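Local coordinates for putative laminarinase (Phanerochaete chrysosporium, PDB 2CL2), which probably hydrolyses beta-glucans such as laminarin, as a secreted fungal glycosidase of the glycosyl hydrolase 16 family, at residues F87-M92 / W289-V294. Sequence-based numbering, arbitrary orientation.
With MAN (alpha-D-mannopyranose), chain B.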
ATOM      1  N   PHE A  87       5.215  -7.857   4.074  1.00  4.81           N
ATOM      2  CA  PHE A  87       4.515  -6.995   5.020  1.00  4.86           C
ATOM      3  C   PHE A  87       3.609  -7.862   5.873  1.00  5.12           C
ATOM      4  O   PHE A  87       2.700  -8.510   5.343  1.00  5.12           O
ATOM      5  CB  PHE A  87       3.639  -5.982   4.272  1.00  4.86           C
ATOM      6  CG  PHE A  87       4.400  -5.069   3.349  1.00  4.98           C
ATOM      7  CD1 PHE A  87       4.648  -3.742   3.695  1.00  5.77           C
ATOM      8  CD2 PHE A  87       4.840  -5.523   2.123  1.00  4.55           C
ATOM      9  CE1 PHE A  87       5.346  -2.901   2.830  1.00  5.60           C
ATOM     10  CE2 PHE A  87       5.537  -4.695   1.266  1.00  5.42           C
ATOM     11  CZ  PHE A  87       5.795  -3.385   1.614  1.00  6.13           C
ATOM     12  N   ASP A  88       3.861  -7.878   7.179  1.00  4.95           N
ATOM     13  CA  ASP A  88       3.038  -8.615   8.139  1.00  4.95           C
ATOM     14  C   ASP A  88       2.150  -7.560   8.795  1.00  4.68           C
ATOM     15  O   ASP A  88       2.615  -6.792   9.625  1.00  4.70           O
ATOM     16  CB  ASP A  88       3.943  -9.323   9.157  1.00  5.35           C
ATOM     17  CG  ASP A  88       3.175 -10.121  10.194  1.00  6.28           C
ATOM     18  OD1 ASP A  88       1.940 -10.069  10.229  1.00  6.72           O
ATOM     19  OD2 ASP A  88       3.833 -10.814  11.006  1.00  8.82           O
ATOM     20  N   VAL A  89       0.890  -7.520   8.374  1.00  4.73           N
ATOM     21  CA  VAL A  89      -0.015  -6.414   8.679  1.00  4.75           C
ATOM     22  C   VAL A  89      -1.189  -6.892   9.511  1.00  4.79           C
ATOM     23  O   VAL A  89      -1.973  -7.716   9.057  1.00  4.82           O
ATOM     24  CB  VAL A  89      -0.555  -5.781   7.390  1.00  4.73           C
ATOM     25  CG1 VAL A  89      -1.487  -4.597   7.699  1.00  5.04           C
ATOM     26  CG2 VAL A  89       0.590  -5.362   6.480  1.00  4.36           C
ATOM     27  N   ARG A  90      -1.308  -6.373  10.728  1.00  4.44           N
ATOM     28  CA  ARG A  90      -2.386  -6.770  11.628  1.00  5.13           C
ATOM     29  C   ARG A  90      -3.669  -5.992  11.357  1.00  5.21           C
ATOM     30  O   ARG A  90      -4.758  -6.511  11.572  1.00  4.93           O
ATOM     31  CB  ARG A  90      -1.987  -6.533  13.077  1.00  5.75           C
ATOM     32  CG  ARG A  90      -0.664  -7.164  13.486  1.00  6.01           C
ATOM     33  CD  ARG A  90      -0.518  -7.103  14.990  1.00  6.63           C
ATOM     34  NE  ARG A  90       0.743  -7.644  15.495  1.00  7.63           N
ATOM     35  CZ  ARG A  90       1.784  -6.926  15.905  1.00  7.40           C
ATOM     36  NH1 ARG A  90       1.794  -5.603  15.853  1.00  8.68           N
ATOM     37  NH2 ARG A  90       2.858  -7.549  16.357  1.00  8.46           N
ATOM     38  N   HIS A  91      -3.534  -4.751  10.900  1.00  4.50           N
ATOM     39  CA  HIS A  91      -4.666  -3.846  10.713  1.00  4.62           C
ATOM     40  C   HIS A  91      -4.282  -2.839   9.642  1.00  4.34           C
ATOM     41  O   HIS A  91      -3.135  -2.378   9.601  1.00  4.43           O
ATOM     42  CB  HIS A  91      -4.952  -3.108  12.026  1.00  4.65           C
ATOM     43  CG  HIS A  91      -6.303  -2.451  12.099  1.00  4.83           C
ATOM     44  ND1 HIS A  91      -6.538  -1.168  11.648  1.00  4.50           N
ATOM     45  CD2 HIS A  91      -7.477  -2.884  12.625  1.00  5.02           C
ATOM     46  CE1 HIS A  91      -7.802  -0.850  11.877  1.00  4.40           C
ATOM     47  NE2 HIS A  91      -8.391  -1.874  12.469  1.00  5.84           N
ATOM     48  N   MET A  92      -5.247  -2.468   8.808  1.00  4.47           N
ATOM     49  CA  MET A  92      -5.043  -1.382   7.855  1.00  4.50           C
ATOM     50  C   MET A  92      -6.122  -0.333   8.100  1.00  4.75           C
ATOM     51  O   MET A  92      -7.161  -0.622   8.693  1.00  4.73           O
ATOM     52  CB  MET A  92      -5.091  -1.869   6.399  1.00  4.27           C
ATOM     53  CG  MET A  92      -6.479  -2.261   5.899  1.00  4.53           C
ATOM     54  SD  MET A  92      -6.525  -2.475   4.102  1.00  5.29           S
ATOM     55  CE  MET A  92      -5.490  -3.921   3.877  1.00  6.31           C
ATOM     56  N   TRP A 289      -2.837   1.847  10.470  1.00  4.44           N
ATOM     57  CA  TRP A 289      -2.050   0.668  10.181  1.00  4.31           C
ATOM     58  C   TRP A 289      -1.506   0.143  11.505  1.00  4.75           C
ATOM     59  O   TRP A 289      -1.070   0.928  12.344  1.00  4.77           O
ATOM     60  CB  TRP A 289      -0.833   1.030   9.335  1.00  4.11           C
ATOM     61  CG  TRP A 289      -1.089   1.434   7.928  1.00  3.57           C
ATOM     62  CD1 TRP A 289      -1.165   2.695   7.432  1.00  4.19           C
ATOM     63  CD2 TRP A 289      -1.221   0.554   6.810  1.00  3.56           C
ATOM     64  NE1 TRP A 289      -1.356   2.655   6.071  1.00  3.58           N
ATOM     65  CE2 TRP A 289      -1.402   1.349   5.665  1.00  4.01           C
ATOM     66  CE3 TRP A 289      -1.248  -0.834   6.675  1.00  4.47           C
ATOM     67  CZ2 TRP A 289      -1.573   0.800   4.388  1.00  3.94           C
ATOM     68  CZ3 TRP A 289      -1.421  -1.377   5.413  1.00  3.96           C
ATOM     69  CH2 TRP A 289      -1.585  -0.565   4.289  1.00  4.06           C
ATOM     70  N   ASP A 290      -1.509  -1.179  11.668  1.00  4.92           N
ATOM     71  CA  ASP A 290      -0.802  -1.850  12.746  1.00  5.41           C
ATOM     72  C   ASP A 290       0.041  -2.887  12.021  1.00  5.28           C
ATOM     73  O   ASP A 290      -0.498  -3.834  11.465  1.00  4.91           O
ATOM     74  CB  ASP A 290      -1.787  -2.491  13.733  1.00  5.92           C
ATOM     75  CG  ASP A 290      -1.110  -3.323  14.802  1.00  7.00           C
ATOM     76  OD1 ASP A 290       0.083  -3.627  14.674  1.00  8.15           O
ATOM     77  OD2 ASP A 290      -1.803  -3.699  15.771  1.00 10.31           O
ATOM     78  N   ILE A 291       1.351  -2.660  12.002  1.00  5.40           N
ATOM     79  CA  ILE A 291       2.283  -3.471  11.226  1.00  5.41           C
ATOM     80  C   ILE A 291       3.221  -4.189  12.189  1.00  5.00           C
ATOM     81  O   ILE A 291       3.860  -3.563  13.038  1.00  5.05           O
ATOM     82  CB  ILE A 291       3.059  -2.595  10.205  1.00  5.71           C
ATOM     83  CG1 ILE A 291       2.076  -2.086   9.147  1.00  6.42           C
ATOM     84  CG2 ILE A 291       4.203  -3.368   9.565  1.00  6.04           C
ATOM     85  CD1 ILE A 291       2.547  -0.878   8.385  1.00  6.70           C
ATOM     86  N   ALA A 292       3.273  -5.512  12.072  1.00  4.96           N
ATOM     87  CA  ALA A 292       4.144  -6.329  12.911  1.00  5.61           C
ATOM     88  C   ALA A 292       5.587  -6.318  12.409  1.00  5.61           C
ATOM     89  O   ALA A 292       6.518  -6.352  13.208  1.00  6.51           O
ATOM     90  CB  ALA A 292       3.628  -7.747  12.962  1.00  5.73           C
ATOM     91  N   SER A 293       5.778  -6.296  11.094  1.00  5.72           N
ATOM     92  CA  SER A 293       7.110  -6.259  10.518  1.00  5.89           C
ATOM     93  C   SER A 293       7.013  -5.969   9.035  1.00  5.64           C
ATOM     94  O   SER A 293       5.993  -6.227   8.399  1.00  5.02           O
ATOM     95  CB  SER A 293       7.848  -7.594  10.704  1.00  6.13           C
ATOM     96  OG  SER A 293       7.178  -8.647  10.036  1.00  7.82           O
ATOM     97  N   VAL A 294       8.101  -5.429   8.501  1.00  5.36           N
ATOM     98  CA  VAL A 294       8.327  -5.388   7.065  1.00  5.88           C
ATOM     99  C   VAL A 294       9.745  -5.894   6.869  1.00  6.18           C
ATOM    100  O   VAL A 294      10.668  -5.431   7.537  1.00  6.59           O
ATOM    101  CB  VAL A 294       8.153  -3.984   6.460  1.00  5.83           C
ATOM    102  CG1 VAL A 294       8.477  -3.999   4.956  1.00  6.48           C
ATOM    103  CG2 VAL A 294       6.730  -3.482   6.680  1.00  5.32           C
TER
HETATM  104  C1  MAN B   5      -2.276  -9.541  21.592  1.00 25.23           C
HETATM  105  C2  MAN B   5      -1.219 -10.626  21.712  1.00 26.08           C
HETATM  106  C3  MAN B   5       0.001 -10.339  20.851  1.00 25.40           C
HETATM  107  C4  MAN B   5      -0.410 -10.016  19.421  1.00 24.63           C
HETATM  108  C5  MAN B   5      -1.550  -8.999  19.378  1.00 23.68           C
HETATM  109  C6  MAN B   5      -2.103  -8.897  17.963  1.00 22.67           C
HETATM  110  O2  MAN B   5      -1.790 -11.844  21.314  1.00 28.30           O
HETATM  111  O3  MAN B   5       0.853 -11.466  20.852  1.00 25.75           O
HETATM  112  O4  MAN B   5       0.712  -9.498  18.736  1.00 24.30           O
HETATM  113  O5  MAN B   5      -2.620  -9.369  20.234  1.00 24.04           O
HETATM  114  O6  MAN B   5      -2.927  -7.754  17.870  1.00 21.33           O
HETATM  115  O   HOH W   1       6.257 -10.393  11.884  1.00 14.40           O
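Arg90 lays one face of its guanidinium over the methyl of Ala292, with Arg90 NH2 3.5 Å from Ala292 CB. The same group reaches Asp290 edge-on. Arg90 NH1 donates in the guanidinium plane to the syn lone pair of Asp290 OD1, a salt bridge of 2.9 Å. The two planes stand 67° apart, and within the contact the bridge is single; Asp290 OD2 lies against the Arg90 CD methylene instead. The Arg90 chain runs extended from CG to NE, past the Asp290 carboxylate, and NH2 donates to the backbone carbonyl of Asp50. A mannose of the bound glycan lies near this arginine, its O4 3.7 Å from Arg90 NE.

Two classic beta bulges interrupt the antiparallel pairing. At one, Arg90 N and His91 N both donate to Asp290 O. At the other, Ala292 and Ser293 face Asp88, whose N and O bond to Ser293 O and Ala292 N. A water joins Asp88 OD2 to Ser293 OG, while OD1 forms a salt bridge with Arg203.

The other face of the sheet is apolar. Met92 CB sits over the six-membered ring of Trp289, 4.2 Å from its centroid. Val89 CG1 meets the edge of that indole, 3.9 Å from Trp289 CE3. Trp289 NE1 donates to Asn250 O of the other sheet. Val294 CG1 lies over the rim of one face of the Phe87 ring, and Val294 CG2 is 3.6 Å from Phe87 CD1. From strand 115-120 of the other sheet in the GH16 beta-jelly-roll sandwich, Ile118 packs on Phe87 and Ile119 on Met92 and Trp289.

The contact thus joins strands 83-89 and 288-297 with two chemistries: a hydrophobic face turned into the sandwich, and a polar face beside the glycan, where bonds to Asp290 and Asp50 fix the rotation of the Arg90 guanidinium and the neighbouring carboxylate would offset its charge.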